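Local atomic coordinates of putative phosphomethylpyrimidine kinase (Bacteroides thetaiotaomicron, PDB entry 3MBH), a protein that probably phosphorylates pyridoxal with ATP, a kinase of the ribokinase clan that binds pyridoxal in its pocket. Residues E63-I68 / I92-D97; Y152-P157 / K168-L173; I256-G261 / E273-N278. One frame throughout, in Å; residues are numbered along the deposited sequence.

Overall arrangement
From the N terminus, the chain first closes a loop at interaction 1, where 23 residues, including strand 80-83, separate segments 63-68 and 92-97, which lie on helices 64-73 and 91-102, running side by side. Interaction 2 follows, joining the end of helix 147-154 to helix 164-176 between the parallel strands 142-143 and 181-189. Interaction 3 comes last, bringing the end of helix 241-257 against the short helix 272-275. The three loops lie in series, neither nesting nor crossing. Interactions 1 and 3 fall on opposite sides of the chain's centre, their centres about 35 Å apart, and both touch the second subunit; interaction 2 touches no other chain of the assembly.

Interaction 1: residues E63-I68 / I92-D97; sequences EMPKII and IQIVSD
Ile94 reaches across to Met64, Pro65 and Ile68 with both arms of its branched side chain. Its CG1 lies beside the backbone N and anti to the carbonyl carbon (chi1 -64°), and the extended second torsion carries CD1 outward to the early part of the partner helix. There Ile94 CD1 meets Met64 CE at 4.0 Å and Pro65 CG at 4.1 Å, and the isoleucine chain crosses each of these side chains at about a right angle. The other arm points further along the helices: Ile94 CG2 rests on Ile68 CD1 at 3.8 Å. Met64 and Ile68 are one turn apart, joined by the backbone bond from Ile68 N to Met64 O, which puts them on the same helix face, ready for the two arms of one isoleucine.

Each residue type fits its place. Met64, a selenomethionine modelled in two conformers, has a chain bent at its third torsion in the one described, which brings the methyl group over to Ile94. Pro65 offers a compact apolar ring early in a helix, where a missing N-H costs little. Ile68 also packs on Phe98 and Phe102, extending the seam along helix 91-102. On another side, Ile67 touches Leu41 and Pro42, and Ser56 of the second subunit.

The contact is wholly apolar, between segments whose axes approach to 11.0 Å and run within 11° of parallel. Such near-parallel neighbouring helices flanking a largely parallel sheet, with helix 91-102 forming the beta-alpha-beta crossover from strand 80-83 to 108-111, are typical of the ribokinase fold.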
loop_
_atom_site.group_PDB
_atom_site.type_symbol
_atom_site.label_atom_id
_atom_site.label_comp_id
_atom_site.label_asym_id
_atom_site.label_seq_id
_atom_site.Cartn_x
_atom_site.Cartn_y
_atom_site.Cartn_z
ATOM N N GLU A 63 41.184 -1.074 12.436
ATOM C CA GLU A 63 40.304 0.066 12.676
ATOM C C GLU A 63 39.145 -0.281 13.616
ATOM O O GLU A 63 38.612 0.604 14.285
ATOM C CB GLU A 63 39.761 0.594 11.374
ATOM C CG GLU A 63 39.180 2.003 11.454
ATOM C CD GLU A 63 40.203 3.083 11.866
ATOM O OE1 GLU A 63 41.423 2.884 11.666
ATOM O OE2 GLU A 63 39.768 4.140 12.392
HETATM N N MSE A 64 38.765 -1.547 13.678
HETATM C CA MSE A 64 37.582 -1.963 14.429
HETATM C C MSE A 64 37.679 -1.634 15.934
HETATM O O MSE A 64 36.743 -1.085 16.511
HETATM C CB MSE A 64 37.278 -3.462 14.188
HETATM C CG MSE A 64 36.800 -3.776 12.758
HETATM SE SE MSE A 64 36.710 -5.658 12.269
HETATM C CE MSE A 64 38.281 -6.175 13.194
ATOM N N PRO A 65 38.814 -1.937 16.571
ATOM C CA PRO A 65 38.903 -1.524 17.984
ATOM C C PRO A 65 38.767 -0.005 18.167
ATOM O O PRO A 65 38.256 0.466 19.190
ATOM C CB PRO A 65 40.308 -2.018 18.437
ATOM C CG PRO A 65 40.631 -3.139 17.417
ATOM C CD PRO A 65 40.037 -2.614 16.115
ATOM N N LYS A 66 39.244 0.756 17.189
ATOM C CA LYS A 66 39.176 2.222 17.278
ATOM C C LYS A 66 37.724 2.686 17.189
ATOM O O LYS A 66 37.300 3.579 17.965
ATOM C CB LYS A 66 40.024 2.850 16.168
ATOM C CG LYS A 66 41.530 2.522 16.304
ATOM C CD LYS A 66 42.310 3.201 15.162
ATOM C CE LYS A 66 43.769 2.954 15.263
ATOM N NZ LYS A 66 44.380 3.362 14.005
ATOM N N ILE A 67 36.948 2.038 16.318
ATOM C CA ILE A 67 35.527 2.316 16.196
ATOM C C ILE A 67 34.775 1.899 17.478
ATOM O O ILE A 67 34.023 2.685 18.052
ATOM C CB ILE A 67 34.913 1.630 14.958
ATOM C CG1 ILE A 67 35.456 2.276 13.666
ATOM C CG2 ILE A 67 33.403 1.718 15.005
ATOM C CD1 ILE A 67 35.201 1.376 12.375
ATOM N N ILE A 68 34.987 0.669 17.935
ATOM C CA ILE A 68 34.371 0.193 19.194
ATOM C C ILE A 68 34.633 1.185 20.346
ATOM O O ILE A 68 33.707 1.534 21.118
ATOM C CB ILE A 68 34.871 -1.211 19.500
ATOM C CG1 ILE A 68 34.310 -2.193 18.448
ATOM C CG2 ILE A 68 34.509 -1.665 20.953
ATOM C CD1 ILE A 68 35.004 -3.606 18.427
ATOM N N ILE A 92 37.901 -12.493 14.995
ATOM C CA ILE A 92 36.965 -13.292 15.777
ATOM C C ILE A 92 36.985 -12.863 17.246
ATOM O O ILE A 92 35.947 -12.604 17.833
ATOM C CB ILE A 92 37.135 -14.785 15.617
ATOM C CG1 ILE A 92 36.443 -15.229 14.314
ATOM C CG2 ILE A 92 36.498 -15.512 16.871
ATOM C CD1 ILE A 92 37.246 -14.862 12.969
ATOM N N GLN A 93 38.160 -12.667 17.796
ATOM C CA GLN A 93 38.255 -12.331 19.219
ATOM C C GLN A 93 37.844 -10.891 19.511
ATOM O O GLN A 93 37.277 -10.595 20.544
ATOM C CB GLN A 93 39.646 -12.628 19.758
ATOM C CG GLN A 93 39.832 -14.038 20.239
ATOM C CD GLN A 93 38.837 -14.477 21.369
ATOM O OE1 GLN A 93 38.525 -13.727 22.315
ATOM N NE2 GLN A 93 38.337 -15.682 21.231
ATOM N N ILE A 94 38.150 -10.006 18.594
ATOM C CA ILE A 94 37.680 -8.603 18.673
ATOM C C ILE A 94 36.161 -8.566 18.689
ATOM O O ILE A 94 35.523 -7.861 19.499
ATOM C CB ILE A 94 38.232 -7.721 17.532
ATOM C CG1 ILE A 94 39.751 -7.637 17.661
ATOM C CG2 ILE A 94 37.575 -6.316 17.591
ATOM C CD1 ILE A 94 40.506 -7.092 16.423
ATOM N N VAL A 95 35.576 -9.359 17.818
ATOM C CA VAL A 95 34.132 -9.395 17.697
ATOM C C VAL A 95 33.516 -10.095 18.907
ATOM O O VAL A 95 32.509 -9.642 19.403
ATOM C CB VAL A 95 33.704 -10.034 16.380
ATOM C CG1 VAL A 95 32.192 -10.201 16.339
ATOM C CG2 VAL A 95 34.187 -9.124 15.191
ATOM N N SER A 96 34.129 -11.176 19.379
ATOM C CA SER A 96 33.649 -11.834 20.594
ATOM C C SER A 96 33.610 -10.870 21.789
ATOM O O SER A 96 32.633 -10.840 22.551
ATOM C CB SER A 96 34.500 -13.060 20.911
ATOM O OG SER A 96 34.582 -13.908 19.787
ATOM N N ASP A 97 34.664 -10.078 21.944
ATOM C CA ASP A 97 34.723 -9.050 23.009
ATOM C C ASP A 97 33.687 -7.956 22.834
ATOM O O ASP A 97 33.152 -7.459 23.821
ATOM C CB ASP A 97 36.119 -8.421 23.084
ATOM C CG ASP A 97 37.129 -9.344 23.743
ATOM O OD1 ASP A 97 36.694 -10.306 24.395
ATOM O OD2 ASP A 97 38.353 -9.131 23.607
#

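Interaction 2: residues Y152-P157 / K168-L173; sequences YLLDEP and KEYLRL
A small apolar surface contact, with Leu154 set against Tyr170 and Leu173, joins the C-terminal end of helix 147-154 to the middle of helix 164-176. Leu154 supplies one side of it and divides its two methyl groups between the partners. CD1 of Leu154 lies 3.7 Å from CD1 of Tyr170, close to where the ring joins its CB, while CD2 of Leu154 approaches CB of Leu173 at 4.2 Å. The leucine crosses both side chains at about a right angle. With Leu154 CG anti to the carbonyl carbon (chi1 -67°) and the chain extended beyond it, the forked end reaches straight out to the neighbouring helix. Tyr170 and Leu173 lie three residues apart, hence on adjoining parts of one helix face, a spacing that a forked leucine can span.

Both helices belong to the connection between strands 142-143 and 181-189, parallel neighbours in the central sheet of this ribokinase-type alpha/beta fold. Leu171, on the far face of its helix, packs on Val182 and Ile184 of that sheet and on Tyr199 and Tyr201, so a large apolar residue suits it there.

Directly after Leu154 the chain turns away through a Schellman motif. Asp155 takes the positive phi of 57° that this helix end requires, an angle aspartate tolerates better than most side chains, and its carboxylate forms a salt bridge with Arg134, which also bonds Tyr152 O. Tyr170 is anchored at its polar end as well: its OH is hydrogen-bonded to Ser162 OG, and its ring makes an edge-to-face contact with Phe151.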
loop_
_atom_site.group_PDB
_atom_site.type_symbol
_atom_site.label_atom_id
_atom_site.label_comp_id
_atom_site.label_asym_id
_atom_site.label_seq_id
_atom_site.Cartn_x
_atom_site.Cartn_y
_atom_site.Cartn_z
ATOM N N TYR A 152 32.180 -27.532 7.917
ATOM C CA TYR A 152 33.397 -26.860 8.420
ATOM C C TYR A 152 33.306 -26.594 9.936
ATOM O O TYR A 152 34.237 -26.872 10.676
ATOM C CB TYR A 152 33.666 -25.568 7.656
ATOM C CG TYR A 152 34.397 -25.819 6.346
ATOM C CD1 TYR A 152 35.688 -26.374 6.334
ATOM C CD2 TYR A 152 33.808 -25.514 5.120
ATOM C CE1 TYR A 152 36.349 -26.596 5.108
ATOM C CE2 TYR A 152 34.442 -25.764 3.924
ATOM C CZ TYR A 152 35.703 -26.303 3.923
ATOM O OH TYR A 152 36.330 -26.509 2.714
ATOM N N LEU A 153 32.150 -26.145 10.410
ATOM C CA LEU A 153 31.966 -25.883 11.836
ATOM C C LEU A 153 32.030 -27.166 12.667
ATOM O O LEU A 153 32.629 -27.161 13.733
ATOM C CB LEU A 153 30.666 -25.164 12.117
ATOM C CG LEU A 153 30.617 -23.719 11.648
ATOM C CD1 LEU A 153 29.225 -23.131 11.644
ATOM C CD2 LEU A 153 31.588 -22.887 12.498
ATOM N N LEU A 154 31.433 -28.255 12.177
ATOM C CA LEU A 154 31.470 -29.526 12.891
ATOM C C LEU A 154 32.789 -30.314 12.683
ATOM O O LEU A 154 32.986 -31.338 13.319
ATOM C CB LEU A 154 30.278 -30.371 12.476
ATOM C CG LEU A 154 28.906 -29.849 12.899
ATOM C CD1 LEU A 154 27.829 -30.790 12.449
ATOM C CD2 LEU A 154 28.829 -29.667 14.404
ATOM N N ASP A 155 33.670 -29.839 11.799
ATOM C CA ASP A 155 34.925 -30.501 11.487
ATOM C C ASP A 155 34.632 -31.914 11.015
ATOM O O ASP A 155 35.144 -32.865 11.569
ATOM C CB ASP A 155 35.867 -30.504 12.709
ATOM C CG ASP A 155 37.325 -30.803 12.351
ATOM O OD1 ASP A 155 37.846 -30.245 11.350
ATOM O OD2 ASP A 155 37.980 -31.565 13.110
ATOM N N GLU A 156 33.777 -32.025 10.012
ATOM C CA GLU A 156 33.439 -33.275 9.375
ATOM C C GLU A 156 33.434 -33.039 7.865
ATOM O O GLU A 156 33.165 -31.937 7.408
ATOM C CB GLU A 156 32.060 -33.745 9.799
ATOM C CG GLU A 156 31.923 -34.103 11.257
ATOM C CD GLU A 156 32.598 -35.414 11.610
ATOM O OE1 GLU A 156 32.179 -36.464 11.074
ATOM O OE2 GLU A 156 33.550 -35.412 12.426
ATOM N N PRO A 157 33.708 -34.080 7.076
ATOM C CA PRO A 157 33.767 -33.867 5.634
ATOM C C PRO A 157 32.390 -33.553 5.063
ATOM O O PRO A 157 31.382 -34.073 5.556
ATOM C CB PRO A 157 34.269 -35.207 5.080
ATOM C CG PRO A 157 34.573 -36.063 6.238
ATOM C CD PRO A 157 34.010 -35.465 7.471
ATOM N N LYS A 168 18.733 -33.183 11.744
ATOM C CA LYS A 168 18.273 -32.884 13.113
ATOM C C LYS A 168 19.405 -33.011 14.139
ATOM O O LYS A 168 19.562 -32.167 15.029
ATOM C CB LYS A 168 17.087 -33.779 13.500
ATOM C CG LYS A 168 15.780 -33.399 12.787
ATOM C CD LYS A 168 14.584 -34.291 13.129
ATOM C CE LYS A 168 13.904 -33.939 14.455
ATOM N NZ LYS A 168 12.746 -34.898 14.862
ATOM N N GLU A 169 20.204 -34.077 14.003
ATOM C CA GLU A 169 21.373 -34.281 14.864
ATOM C C GLU A 169 22.382 -33.158 14.661
ATOM O O GLU A 169 22.896 -32.643 15.625
ATOM C CB GLU A 169 22.032 -35.659 14.634
ATOM C CG GLU A 169 22.354 -36.508 15.922
ATOM C CD GLU A 169 23.232 -35.780 16.988
ATOM O OE1 GLU A 169 22.745 -34.769 17.588
ATOM O OE2 GLU A 169 24.400 -36.230 17.247
ATOM N N TYR A 170 22.666 -32.733 13.433
ATOM C CA TYR A 170 23.618 -31.626 13.275
ATOM C C TYR A 170 23.106 -30.339 13.961
ATOM O O TYR A 170 23.863 -29.584 14.572
ATOM C CB TYR A 170 23.865 -31.310 11.806
ATOM C CG TYR A 170 24.345 -32.428 10.915
ATOM C CD1 TYR A 170 25.363 -33.289 11.305
ATOM C CD2 TYR A 170 23.833 -32.558 9.618
ATOM C CE1 TYR A 170 25.818 -34.305 10.439
ATOM C CE2 TYR A 170 24.277 -33.582 8.756
ATOM C CZ TYR A 170 25.262 -34.446 9.170
ATOM O OH TYR A 170 25.691 -35.438 8.287
ATOM N N LEU A 171 21.811 -30.077 13.824
ATOM C CA LEU A 171 21.180 -28.870 14.427
ATOM C C LEU A 171 21.400 -28.874 15.951
ATOM O O LEU A 171 21.816 -27.897 16.541
ATOM C CB LEU A 171 19.692 -28.812 14.073
ATOM C CG LEU A 171 19.354 -28.385 12.634
ATOM C CD1 LEU A 171 17.954 -28.785 12.378
ATOM C CD2 LEU A 171 19.520 -26.846 12.382
ATOM N N ARG A 172 21.120 -30.012 16.553
ATOM C CA ARG A 172 21.280 -30.165 17.977
ATOM C C ARG A 172 22.756 -30.029 18.421
ATOM O O ARG A 172 23.020 -29.414 19.456
ATOM C CB ARG A 172 20.651 -31.501 18.384
ATOM C CG ARG A 172 20.803 -31.874 19.818
ATOM C CD ARG A 172 20.240 -30.810 20.712
ATOM N NE ARG A 172 20.119 -31.298 22.074
ATOM C CZ ARG A 172 19.492 -30.636 23.035
ATOM N NH1 ARG A 172 18.979 -29.429 22.787
ATOM N NH2 ARG A 172 19.414 -31.164 24.249
ATOM N N LEU A 173 23.703 -30.585 17.650
ATOM C CA LEU A 173 25.138 -30.523 18.005
ATOM C C LEU A 173 25.609 -29.081 17.991
ATOM O O LEU A 173 26.335 -28.653 18.874
ATOM C CB LEU A 173 26.025 -31.283 17.020
ATOM C CG LEU A 173 26.106 -32.793 17.042
ATOM C CD1 LEU A 173 27.076 -33.224 15.931
ATOM C CD2 LEU A 173 26.565 -33.366 18.413
#

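Interaction 3: residues I256-G261 / E273-N278; sequences IRATFG and EKVLHN
Ala258 touches Lys274 and Val275 where helix 241-257 gives way to loop. Ile256 turns away from 273-278 into an apolar setting of Tyr215, Tyr220 and Ile270. Arg257 serves the assembly: in the conformer described it makes a salt bridge to Asp246 of the third subunit. Ala258 then points its methyl at the partner, with CB 4.2 Å from CG1 of Val275 and 4.3 Å from CG of Lys274. A side chain this short suits a place where the backbones come close.

The contact thus joins the end region of helix 241-257 to the short, weakly bonded helix 272-275, in the C-terminal part of the ribokinase-type fold. Val275 also packs on Phe251 and Gln254 of helix 241-257. Lys274 has CG anti to its own N (chi1 -168°); a bend at the next torsion then leads the amine away, so only the aliphatic root meets Ala258.

Thr259 folds back on the helix end. Its OG1 bonds Ile256 O at 2.7 Å, lying in the carbonyl plane, and Thr259 N bonds the same oxygen. Phe260 lays one ring face under the CA of Arg257, and is in cation-pi contact with Arg207 of the third subunit. Gly261 closes the segment with a positive phi of 95°, where a CB would press on the carbonyl O of Phe260.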
loop_
_atom_site.group_PDB
_atom_site.type_symbol
_atom_site.label_atom_id
_atom_site.label_comp_id
_atom_site.label_asym_id
_atom_site.label_seq_id
_atom_site.Cartn_x
_atom_site.Cartn_y
_atom_site.Cartn_z
ATOM N N ILE A 256 15.038 -13.927 -6.856
ATOM C CA ILE A 256 15.597 -14.807 -7.903
ATOM C C ILE A 256 14.715 -14.770 -9.166
ATOM O O ILE A 256 15.232 -14.564 -10.276
ATOM C CB ILE A 256 15.833 -16.229 -7.366
ATOM C CG1 ILE A 256 17.018 -16.208 -6.366
ATOM C CG2 ILE A 256 16.110 -17.280 -8.546
ATOM C CD1 ILE A 256 17.170 -17.509 -5.511
ATOM N N ARG A 257 13.405 -14.967 -8.968
ATOM C CA ARG A 257 12.360 -14.883 -10.016
ATOM C C ARG A 257 12.391 -13.584 -10.841
ATOM O O ARG A 257 11.942 -13.555 -11.980
ATOM C CB ARG A 257 10.972 -14.988 -9.365
ATOM C CG ARG A 257 10.383 -16.389 -9.287
ATOM C CD ARG A 257 9.414 -16.562 -8.126
ATOM N NE ARG A 257 8.032 -16.195 -8.443
ATOM C CZ ARG A 257 7.110 -17.035 -8.882
ATOM N NH1 ARG A 257 5.891 -16.611 -9.114
ATOM N NH2 ARG A 257 7.397 -18.299 -9.104
ATOM N N ALA A 258 12.868 -12.504 -10.217
ATOM C CA ALA A 258 12.971 -11.189 -10.852
ATOM C C ALA A 258 14.131 -11.168 -11.864
ATOM O O ALA A 258 14.122 -10.348 -12.761
ATOM C CB ALA A 258 13.107 -10.053 -9.764
ATOM N N THR A 259 15.109 -12.070 -11.751
ATOM C CA THR A 259 16.227 -12.140 -12.722
ATOM C C THR A 259 15.931 -12.976 -13.953
ATOM O O THR A 259 16.782 -13.085 -14.849
ATOM C CB THR A 259 17.515 -12.753 -12.087
ATOM O OG1 THR A 259 17.362 -14.163 -11.909
ATOM C CG2 THR A 259 17.888 -12.057 -10.814
ATOM N N PHE A 260 14.758 -13.588 -14.033
ATOM C CA PHE A 260 14.503 -14.533 -15.091
ATOM C C PHE A 260 14.028 -13.876 -16.412
ATOM O O PHE A 260 13.285 -12.892 -16.448
ATOM C CB PHE A 260 13.442 -15.578 -14.739
ATOM C CG PHE A 260 13.764 -16.498 -13.589
ATOM C CD1 PHE A 260 15.060 -16.674 -13.075
ATOM C CD2 PHE A 260 12.733 -17.303 -13.103
ATOM C CE1 PHE A 260 15.283 -17.539 -12.077
ATOM C CE2 PHE A 260 12.934 -18.185 -12.124
ATOM C CZ PHE A 260 14.196 -18.324 -11.580
ATOM N N GLY A 261 14.396 -14.494 -17.511
ATOM C CA GLY A 261 13.823 -14.081 -18.791
ATOM C C GLY A 261 14.671 -13.075 -19.550
ATOM O O GLY A 261 14.249 -12.511 -20.536
ATOM N N GLU A 273 16.564 -4.588 -5.190
ATOM C CA GLU A 273 15.806 -3.320 -5.263
ATOM C C GLU A 273 14.520 -3.462 -5.910
ATOM O O GLU A 273 13.559 -2.739 -5.611
ATOM C CB GLU A 273 16.624 -2.186 -5.895
ATOM C CG GLU A 273 17.814 -1.839 -5.028
ATOM C CD GLU A 273 18.947 -2.759 -5.146
ATOM O OE1 GLU A 273 18.942 -3.641 -6.073
ATOM O OE2 GLU A 273 19.865 -2.613 -4.313
ATOM N N LYS A 274 14.418 -4.501 -6.718
ATOM C CA LYS A 274 13.208 -4.746 -7.421
ATOM C C LYS A 274 12.169 -5.383 -6.517
ATOM O O LYS A 274 10.967 -5.218 -6.753
ATOM C CB LYS A 274 13.543 -5.626 -8.642
ATOM C CG LYS A 274 12.510 -5.781 -9.643
ATOM C CD LYS A 274 12.359 -4.622 -10.588
ATOM C CE LYS A 274 11.033 -4.930 -11.385
ATOM N NZ LYS A 274 10.670 -3.894 -12.343
ATOM N N VAL A 275 12.563 -6.057 -5.440
ATOM C CA VAL A 275 11.561 -6.736 -4.602
ATOM C C VAL A 275 11.475 -6.221 -3.183
ATOM O O VAL A 275 10.688 -6.710 -2.376
ATOM C CB VAL A 275 11.782 -8.245 -4.598
ATOM C CG1 VAL A 275 11.533 -8.797 -6.028
ATOM C CG2 VAL A 275 13.199 -8.622 -4.052
ATOM N N LEU A 276 12.247 -5.204 -2.877
ATOM C CA LEU A 276 12.372 -4.735 -1.517
ATOM C C LEU A 276 11.023 -4.319 -0.882
ATOM O O LEU A 276 10.765 -4.596 0.288
ATOM C CB LEU A 276 13.364 -3.561 -1.511
ATOM C CG LEU A 276 14.002 -3.047 -0.230
ATOM C CD1 LEU A 276 14.762 -4.149 0.516
ATOM C CD2 LEU A 276 14.928 -1.855 -0.605
ATOM N N HIS A 277 10.137 -3.704 -1.647
ATOM C CA HIS A 277 8.871 -3.325 -1.079
ATOM C C HIS A 277 7.942 -4.479 -0.806
ATOM O O HIS A 277 6.874 -4.259 -0.274
ATOM C CB HIS A 277 8.227 -2.190 -1.903
ATOM C CG HIS A 277 9.096 -0.966 -1.935
ATOM N ND1 HIS A 277 8.913 0.105 -1.083
ATOM C CD2 HIS A 277 10.222 -0.687 -2.651
ATOM C CE1 HIS A 277 9.851 1.012 -1.315
ATOM N NE2 HIS A 277 10.670 0.545 -2.246
ATOM N N ASN A 278 8.332 -5.718 -1.111
ATOM C CA ASN A 278 7.502 -6.853 -0.755
ATOM C C ASN A 278 7.794 -7.445 0.595
ATOM O O ASN A 278 7.057 -8.312 1.044
ATOM C CB ASN A 278 7.559 -7.924 -1.833
ATOM C CG ASN A 278 7.114 -7.392 -3.157
ATOM O OD1 ASN A 278 6.078 -6.724 -3.261
ATOM N ND2 ASN A 278 7.898 -7.631 -4.167
#